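Local structure of adhesin YadA (1P9H) at residues L19-I24 against I55-I60; N49-G54 against T63-K68; T81-V86 against L95-V100. The protein binds collagen and promotes attachment to and invasion of eukaryotic cells as a trimeric surface adhesin of Yersinia, also protecting the bacteria from complement and phagocytosis. One frame throughout, in Å; residues are numbered along the deposited sequence.

Contact 1 of 3, residues L19-I24 against I55-I60; sequences LTAVQI and IHSIAI
Val22, Gln23 and Ile24 pair with Ile58, Ala59 and Ile60 as parallel strands, 22-24 being the outermost strand within this chain of a sheet in the left-handed parallel beta-roll of the YadA head. The two strand axes come within 4.8 Å, their directions 9° apart. Three backbone bonds join them: Val22 N to Ser57 O, Ala59 N back to Val22 O at 2.9 Å, and Ile24 N to Ala59 O. Both polar backbone atoms of Ala59, the amide N and the carbonyl O, are thus used by the neighbouring strand.

Like residues lie in register on one face. Ile24 and Ile60 stand side by side, pointing the same way; each has CG1 anti to its carbonyl carbon (chi1 -57° and -58°), and their CD1 atoms meet at 3.9 Å. Next along the same face, Val22 CB packs against Ile58 CG1 at 4.0 Å.

Ahead of the strands the contact rests on Thr20 and His56. Thr20 CB touches His56 CD2 at 3.6 Å, while Thr20 O lies at the edge of the imidazole, in its plane. The bond from His56 N to Thr20 OG1 is weak. A water donates to Thr20 O at 2.9 Å and, weakly, to His56 O, bridging the two carbonyls where the chains have not yet settled into strand pairing.

On the other face Ala59 rests on Ala52 of strand 51-52, whose amide N bonds to Gln23 OE1; Gln23 NE2 turns to Gly33 and Glu35 of a second subunit. The isoleucine face looks into the trimer, where Ile24 meets Ile24 of the third subunit. On its far side strand 58-60 continues the sheet through backbone bonds of Ile58 to Ala71 and of Ile58 and Ile60 to Ala73 of strand 72-74.

Contact 2 of 3, residues N49-G54 against T63-K68; sequences NASAKG and TAEAAK
Lys53 and Glu65 meet on the outside of the left-handed parallel beta-roll, where strand 51-52 lies beside strand 65-66 in the second sheet of the YadA head. The lysine can be followed atom by atom. Its CB lies against the backbone of the neighbouring coil, 3.6 Å from Ala67 O. CG is anti to the carbonyl carbon (chi1 -61°), and from there the chain runs fully extended. CD comes within 3.8 Å of Glu65 OE2, CE lies about as close to the same oxygen, and NZ ends 3.7 Å from OE2, a long salt bridge. The two side chains cross obliquely, and CD and CE as well as NZ come near the carboxylate.

Glu65 reaches this place from the adjacent coil with CG anti to its backbone N (chi1 -178°). That CG also packs beside Ser51 CB at 4.0 Å, the pair of residues being bridged in register on the same face. Ala52 and Ala66 turn to the opposite face, into the roll, where both touch Ser57.

The backbone ladder is short: Ser51 N donates to Ala64 O at 2.7 Å, Ala66 N to Ser51 O, and Lys53 N to Ala66 O. Ala64 O also accepts from a water that donates to Asn49 O as well, just before the strand starts. At the other end, with no side chain in the way, Gly54 CA comes 3.5 Å from Lys68 O, its C-H directed at the oxygen.

A second water also links the two charged groups: it accepts from Lys53 NZ at 2.8 Å and donates to Glu65 OE1 at 2.7 Å.

Contact 3 of 3, residues T81-V86 against L95-V100; sequences TGVNSV and LGDSAV
Gly82 and Val83 lie against Gly96 and Asp97 where two type II beta turns, Gly82 to Ser85 and Gly96 to Ala99, lie one behind the other in successive coils of the head. This is the close-packed part. Gly82 CA lies 3.5 Å from Gly96 O, its C-H directed at the oxygen, an approach made possible by the lack of a side chain. Beside it Asp97 runs alongside Val83, its chi1 of -65° setting CG beside the backbone N. Asp97 OD1 takes the Val83 amide N at 2.9 Å, the donor lying well above the carboxylate plane, and the same oxygen brushes Val83 CB. Val83 O in turn accepts from Ser98 N, 2.8 Å away, so peptide and side chain of one turn grip both polar atoms of Val83.

Inside the first turn Ser85 OG donates to Gly82 O at 2.7 Å, and Ser85 N reaches that oxygen from the same face of its plane. OG stands between the backbone N and the carbonyl carbon (chi1 62°), the crowded position. Past the turns, Val86 N bonds to Ala99 O at 2.9 Å, and Val86 and Val100 open the parallel pairing.

The looser side is at Thr81 and Leu95, both partly exposed: in one of two deposited conformers of Thr81, its OG1 comes no nearer than 4.1 Å to Leu95 CD2. The Asn84 and Ser98 end faces a second subunit, packing on its Pro90 and Ala117. Both residues have positive phi, as the third residue of a type II turn does, and a water joins the coils, donating to Asn84 O at 2.7 Å and only weakly to Ser98 O. Such successive tight turns, each leading into the next inner strand, belong to the repeats of the YadA-type left-handed beta-roll.

From the N terminus, segment 19-24 meets 55-60 about thirty residues later, contact 1 closing that long loop. Segment 49-54 falls within the loop, and its partner 63-68 follows 55-60, so contacts 1 and 2 cross; contact 2 closes a loop of eight residues between 54 and 63. Each pairs neighbouring coils within its own sheet, and the two sheets meet where Ala59 CB packs on Ser51 O. Contact 3 begins later and closes another eight-residue loop, in series with both. It joins turns farther along the roll, yet Lys68 at the end of contact 2 lays its CD against Thr81 O, while contact 1 stays clear of contact 3 by about 7 Å between nearest atoms.

Contact 1 of 3, residues L19-I24 against I55-I60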
loop_
_atom_site.group_PDB
_atom_site.type_symbol
_atom_site.label_atom_id
_atom_site.label_comp_id
_atom_site.label_asym_id
_atom_site.label_seq_id
_atom_site.Cartn_x
_atom_site.Cartn_y
_atom_site.Cartn_z
ATOM N N LEU A 19 13.657 -6.332 -29.660
ATOM C CA LEU A 19 13.015 -6.809 -28.441
ATOM C C LEU A 19 13.238 -5.867 -27.263
ATOM O O LEU A 19 14.349 -5.757 -26.741
ATOM C CB LEU A 19 13.539 -8.206 -28.092
ATOM C CG LEU A 19 13.535 -9.227 -29.234
ATOM C CD1 LEU A 19 14.076 -10.552 -28.726
ATOM C CD2 LEU A 19 12.126 -9.397 -29.779
ATOM N N THR A 20 12.171 -5.188 -26.845
ATOM C CA THR A 20 12.246 -4.259 -25.725
ATOM C C THR A 20 11.196 -4.580 -24.669
ATOM O O THR A 20 11.280 -4.102 -23.537
ATOM C CB THR A 20 12.011 -2.805 -26.179
ATOM O OG1 THR A 20 10.704 -2.692 -26.758
ATOM C CG2 THR A 20 13.059 -2.386 -27.203
ATOM N N ALA A 21 10.212 -5.393 -25.036
ATOM C CA ALA A 21 9.139 -5.737 -24.113
ATOM C C ALA A 21 9.145 -7.195 -23.685
ATOM O O ALA A 21 9.810 -8.033 -24.289
ATOM C CB ALA A 21 7.792 -5.395 -24.746
ATOM N N VAL A 22 8.408 -7.484 -22.618
ATOM C CA VAL A 22 8.275 -8.845 -22.121
ATOM C C VAL A 22 6.804 -9.208 -22.231
ATOM O O VAL A 22 5.945 -8.547 -21.645
ATOM C CB VAL A 22 8.702 -8.981 -20.642
ATOM C CG1 VAL A 22 8.337 -10.376 -20.125
ATOM C CG2 VAL A 22 10.204 -8.746 -20.508
ATOM N N GLN A 23 6.517 -10.248 -23.004
ATOM C CA GLN A 23 5.149 -10.700 -23.190
ATOM C C GLN A 23 5.134 -12.188 -22.903
ATOM O O GLN A 23 5.777 -12.969 -23.605
ATOM C CB GLN A 23 4.693 -10.421 -24.623
ATOM C CG GLN A 23 3.250 -10.791 -24.918
ATOM C CD GLN A 23 2.841 -10.387 -26.323
ATOM O OE1 GLN A 23 2.715 -9.200 -26.628
ATOM N NE2 GLN A 23 2.649 -11.374 -27.191
ATOM N N ILE A 24 4.414 -12.579 -21.859
ATOM C CA ILE A 24 4.352 -13.982 -21.486
ATOM C C ILE A 24 2.921 -14.492 -21.429
ATOM O O ILE A 24 2.185 -14.221 -20.478
ATOM C CB ILE A 24 5.028 -14.221 -20.119
ATOM C CG1 ILE A 24 6.476 -13.721 -20.166
ATOM C CG2 ILE A 24 4.991 -15.704 -19.772
ATOM C CD1 ILE A 24 7.199 -13.780 -18.838
ATOM N N ILE A 55 6.649 0.102 -25.597
ATOM C CA ILE A 55 8.084 -0.123 -25.586
ATOM C C ILE A 55 8.485 -0.326 -24.129
ATOM O O ILE A 55 8.085 0.451 -23.261
ATOM C CB ILE A 55 8.845 1.094 -26.152
ATOM C CG1 ILE A 55 8.369 1.385 -27.577
ATOM C CG2 ILE A 55 10.345 0.826 -26.135
ATOM C CD1 ILE A 55 8.998 2.615 -28.198
ATOM N N HIS A 56 9.258 -1.375 -23.862
ATOM C CA HIS A 56 9.711 -1.679 -22.506
ATOM C C HIS A 56 8.588 -2.151 -21.584
ATOM O O HIS A 56 8.801 -2.298 -20.382
ATOM C CB HIS A 56 10.390 -0.454 -21.886
ATOM C CG HIS A 56 11.601 0.010 -22.633
ATOM N ND1 HIS A 56 12.003 1.328 -22.648
ATOM C CD2 HIS A 56 12.507 -0.670 -23.375
ATOM C CE1 HIS A 56 13.105 1.441 -23.369
ATOM N NE2 HIS A 56 13.431 0.243 -23.822
ATOM N N SER A 57 7.400 -2.392 -22.133
ATOM C CA SER A 57 6.284 -2.838 -21.305
ATOM C C SER A 57 6.402 -4.319 -20.960
ATOM O O SER A 57 7.195 -5.049 -21.556
ATOM C CB SER A 57 4.939 -2.566 -21.994
ATOM O OG SER A 57 4.754 -3.376 -23.142
ATOM N N ILE A 58 5.609 -4.745 -19.981
ATOM C CA ILE A 58 5.604 -6.125 -19.514
ATOM C C ILE A 58 4.161 -6.587 -19.324
ATOM O O ILE A 58 3.390 -5.951 -18.605
ATOM C CB ILE A 58 6.340 -6.243 -18.156
ATOM C CG1 ILE A 58 7.803 -5.830 -18.315
ATOM C CG2 ILE A 58 6.236 -7.672 -17.619
ATOM C CD1 ILE A 58 8.540 -5.707 -16.995
ATOM N N ALA A 59 3.796 -7.685 -19.980
ATOM C CA ALA A 59 2.451 -8.241 -19.864
ATOM C C ALA A 59 2.598 -9.736 -19.631
ATOM O O ALA A 59 3.138 -10.451 -20.476
ATOM C CB ALA A 59 1.648 -7.978 -21.134
ATOM N N ILE A 60 2.117 -10.198 -18.481
ATOM C CA ILE A 60 2.218 -11.603 -18.107
ATOM C C ILE A 60 0.877 -12.152 -17.630
ATOM O O ILE A 60 0.257 -11.591 -16.728
ATOM C CB ILE A 60 3.252 -11.787 -16.969
ATOM C CG1 ILE A 60 4.616 -11.247 -17.409
ATOM C CG2 ILE A 60 3.352 -13.264 -16.575
ATOM C CD1 ILE A 60 5.662 -11.274 -16.307
HETATM O O HOH W 1 10.682 -4.708 -20.747
#

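Contact 2 of 3, residues N49-G54 against T63-K68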
loop_
_atom_site.group_PDB
_atom_site.type_symbol
_atom_site.label_atom_id
_atom_site.label_comp_id
_atom_site.label_asym_id
_atom_site.label_seq_id
_atom_site.Cartn_x
_atom_site.Cartn_y
_atom_site.Cartn_z
ATOM N N ASN A 49 -3.749 -14.998 -25.281
ATOM C CA ASN A 49 -2.440 -14.369 -25.405
ATOM C C ASN A 49 -2.318 -13.067 -24.625
ATOM O O ASN A 49 -3.268 -12.287 -24.535
ATOM C CB ASN A 49 -2.112 -14.091 -26.874
ATOM C CG ASN A 49 -1.616 -15.320 -27.611
ATOM O OD1 ASN A 49 -1.279 -15.250 -28.792
ATOM N ND2 ASN A 49 -1.566 -16.450 -26.918
ATOM N N ALA A 50 -1.136 -12.849 -24.058
ATOM C CA ALA A 50 -0.846 -11.626 -23.323
ATOM C C ALA A 50 -0.442 -10.627 -24.396
ATOM O O ALA A 50 -0.063 -11.021 -25.501
ATOM C CB ALA A 50 0.300 -11.856 -22.351
ATOM N N SER A 51 -0.518 -9.342 -24.077
ATOM C CA SER A 51 -0.177 -8.312 -25.044
ATOM C C SER A 51 0.614 -7.155 -24.440
ATOM O O SER A 51 0.077 -6.358 -23.673
ATOM C CB SER A 51 -1.459 -7.774 -25.690
ATOM O OG SER A 51 -1.176 -6.748 -26.625
ATOM N N ALA A 52 1.895 -7.079 -24.789
ATOM C CA ALA A 52 2.768 -6.006 -24.325
ATOM C C ALA A 52 2.923 -5.072 -25.523
ATOM O O ALA A 52 3.791 -5.276 -26.371
ATOM C CB ALA A 52 4.121 -6.569 -23.906
ATOM N N LYS A 53 2.069 -4.054 -25.591
ATOM C CA LYS A 53 2.069 -3.109 -26.708
ATOM C C LYS A 53 2.995 -1.909 -26.588
ATOM O O LYS A 53 3.272 -1.232 -27.581
ATOM C CB LYS A 53 0.652 -2.592 -26.949
ATOM C CG LYS A 53 -0.361 -3.657 -27.316
ATOM C CD LYS A 53 -1.711 -3.018 -27.593
ATOM C CE LYS A 53 -2.750 -4.043 -28.001
ATOM N NZ LYS A 53 -4.039 -3.378 -28.345
ATOM N N GLY A 54 3.468 -1.628 -25.383
ATOM C CA GLY A 54 4.339 -0.483 -25.217
ATOM C C GLY A 54 5.805 -0.841 -25.192
ATOM O O GLY A 54 6.177 -1.958 -24.823
ATOM N N THR A 63 -4.606 -13.197 -21.265
ATOM C CA THR A 63 -5.178 -11.945 -21.787
ATOM C C THR A 63 -4.686 -10.643 -21.159
ATOM O O THR A 63 -5.280 -9.585 -21.363
ATOM C CB THR A 63 -6.734 -11.947 -21.742
ATOM O OG1 THR A 63 -7.195 -12.020 -20.388
ATOM C CG2 THR A 63 -7.283 -13.125 -22.537
ATOM N N ALA A 64 -3.578 -10.711 -20.432
ATOM C CA ALA A 64 -3.023 -9.536 -19.762
ATOM C C ALA A 64 -2.566 -8.538 -20.826
ATOM O O ALA A 64 -2.063 -8.940 -21.876
ATOM C CB ALA A 64 -1.843 -9.936 -18.888
ATOM N N GLU A 65 -2.749 -7.245 -20.574
ATOM C CA GLU A 65 -2.308 -6.243 -21.538
ATOM C C GLU A 65 -1.696 -5.000 -20.909
ATOM O O GLU A 65 -2.280 -4.387 -20.015
ATOM C CB GLU A 65 -3.456 -5.796 -22.462
ATOM C CG GLU A 65 -2.984 -4.766 -23.506
ATOM C CD GLU A 65 -4.078 -4.281 -24.441
ATOM O OE1 GLU A 65 -4.840 -5.116 -24.959
ATOM O OE2 GLU A 65 -4.158 -3.055 -24.672
ATOM N N ALA A 66 -0.503 -4.652 -21.384
ATOM C CA ALA A 66 0.212 -3.450 -20.959
ATOM C C ALA A 66 0.181 -2.652 -22.259
ATOM O O ALA A 66 0.923 -2.950 -23.194
ATOM C CB ALA A 66 1.646 -3.790 -20.561
ATOM N N ALA A 67 -0.685 -1.645 -22.308
ATOM C CA ALA A 67 -0.899 -0.858 -23.521
ATOM C C ALA A 67 0.093 0.217 -23.930
ATOM O O ALA A 67 0.265 0.471 -25.124
ATOM C CB ALA A 67 -2.300 -0.250 -23.475
ATOM N N LYS A 68 0.742 0.858 -22.968
ATOM C CA LYS A 68 1.663 1.927 -23.316
ATOM C C LYS A 68 3.066 1.783 -22.754
ATOM O O LYS A 68 3.384 0.810 -22.066
ATOM C CB LYS A 68 1.056 3.275 -22.910
ATOM C CG LYS A 68 -0.244 3.592 -23.651
ATOM C CD LYS A 68 -0.787 4.968 -23.310
ATOM C CE LYS A 68 -2.041 5.266 -24.123
ATOM N NZ LYS A 68 -2.587 6.624 -23.847
HETATM O O HOH W 2 -4.030 -9.626 -23.980
HETATM O O HOH W 3 -6.318 -4.036 -26.906
#

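Contact 3 of 3, residues T81-V86 against L95-V100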
loop_
_atom_site.group_PDB
_atom_site.type_symbol
_atom_site.label_atom_id
_atom_site.label_comp_id
_atom_site.label_asym_id
_atom_site.label_seq_id
_atom_site.Cartn_x
_atom_site.Cartn_y
_atom_site.Cartn_z
ATOM N N THR A 81 -3.409 0.518 -18.884
ATOM C CA THR A 81 -3.683 1.386 -20.024
ATOM C C THR A 81 -2.798 2.627 -20.122
ATOM O O THR A 81 -2.577 3.150 -21.214
ATOM C CB THR A 81 -5.156 1.858 -19.993
ATOM O OG1 THR A 81 -6.017 0.740 -19.748
ATOM C CG2 THR A 81 -5.543 2.497 -21.314
ATOM N N GLY A 82 -2.299 3.095 -18.985
ATOM C CA GLY A 82 -1.470 4.286 -18.968
ATOM C C GLY A 82 0.028 4.140 -19.104
ATOM O O GLY A 82 0.603 3.083 -18.843
ATOM N N VAL A 83 0.661 5.226 -19.536
ATOM C CA VAL A 83 2.106 5.256 -19.669
ATOM C C VAL A 83 2.640 5.043 -18.254
ATOM O O VAL A 83 2.158 5.665 -17.304
ATOM C CB VAL A 83 2.582 6.625 -20.190
ATOM C CG1 VAL A 83 4.103 6.687 -20.202
ATOM C CG2 VAL A 83 2.027 6.863 -21.587
ATOM N N ASN A 84 3.613 4.149 -18.118
ATOM C CA ASN A 84 4.221 3.849 -16.823
ATOM C C ASN A 84 3.265 3.329 -15.755
ATOM O O ASN A 84 3.601 3.357 -14.574
ATOM C CB ASN A 84 4.933 5.084 -16.260
ATOM C CG ASN A 84 6.097 5.528 -17.114
ATOM O OD1 ASN A 84 6.837 4.705 -17.647
ATOM N ND2 ASN A 84 6.278 6.839 -17.233
ATOM N N SER A 85 2.082 2.864 -16.146
ATOM C CA SER A 85 1.137 2.349 -15.161
ATOM C C SER A 85 1.479 0.912 -14.778
ATOM O O SER A 85 2.161 0.202 -15.520
ATOM C CB SER A 85 -0.301 2.429 -15.685
ATOM O OG SER A 85 -0.484 1.645 -16.848
ATOM N N VAL A 86 1.004 0.493 -13.611
ATOM C CA VAL A 86 1.277 -0.846 -13.104
ATOM C C VAL A 86 -0.000 -1.471 -12.557
ATOM O O VAL A 86 -0.654 -0.899 -11.688
ATOM C CB VAL A 86 2.325 -0.797 -11.969
ATOM C CG1 VAL A 86 2.633 -2.206 -11.481
ATOM C CG2 VAL A 86 3.600 -0.107 -12.462
ATOM N N LEU A 95 -6.053 2.511 -15.092
ATOM C CA LEU A 95 -6.689 3.238 -16.190
ATOM C C LEU A 95 -6.153 4.596 -16.609
ATOM O O LEU A 95 -6.784 5.287 -17.410
ATOM C CB LEU A 95 -8.178 3.378 -15.879
ATOM C CG LEU A 95 -8.910 2.071 -15.570
ATOM C CD1 LEU A 95 -10.345 2.371 -15.164
ATOM C CD2 LEU A 95 -8.868 1.161 -16.780
ATOM N N GLY A 96 -5.004 4.987 -16.080
ATOM C CA GLY A 96 -4.441 6.269 -16.450
ATOM C C GLY A 96 -2.939 6.247 -16.294
ATOM O O GLY A 96 -2.388 5.316 -15.713
ATOM N N ASP A 97 -2.270 7.268 -16.817
ATOM C CA ASP A 97 -0.822 7.334 -16.711
ATOM C C ASP A 97 -0.373 7.252 -15.258
ATOM O O ASP A 97 -1.003 7.826 -14.367
ATOM C CB ASP A 97 -0.290 8.634 -17.319
ATOM C CG ASP A 97 -0.522 8.724 -18.814
ATOM O OD1 ASP A 97 -0.801 7.683 -19.449
ATOM O OD2 ASP A 97 -0.408 9.845 -19.358
ATOM N N SER A 98 0.713 6.517 -15.033
ATOM C CA SER A 98 1.316 6.365 -13.712
ATOM C C SER A 98 0.474 5.706 -12.623
ATOM O O SER A 98 0.940 5.552 -11.498
ATOM C CB SER A 98 1.792 7.728 -13.208
ATOM O OG SER A 98 2.669 8.330 -14.146
ATOM N N ALA A 99 -0.751 5.315 -12.943
ATOM C CA ALA A 99 -1.613 4.679 -11.953
ATOM C C ALA A 99 -1.044 3.335 -11.517
ATOM O O ALA A 99 -0.398 2.642 -12.303
ATOM C CB ALA A 99 -3.015 4.485 -12.527
ATOM N N VAL A 100 -1.262 2.982 -10.255
ATOM C CA VAL A 100 -0.802 1.695 -9.755
ATOM C C VAL A 100 -1.959 0.998 -9.060
ATOM O O VAL A 100 -2.697 1.605 -8.279
ATOM C CB VAL A 100 0.390 1.819 -8.765
ATOM C CG1 VAL A 100 1.519 2.605 -9.409
ATOM C CG2 VAL A 100 -0.052 2.470 -7.467
HETATM O O HOH W 4 3.290 3.635 -11.900
#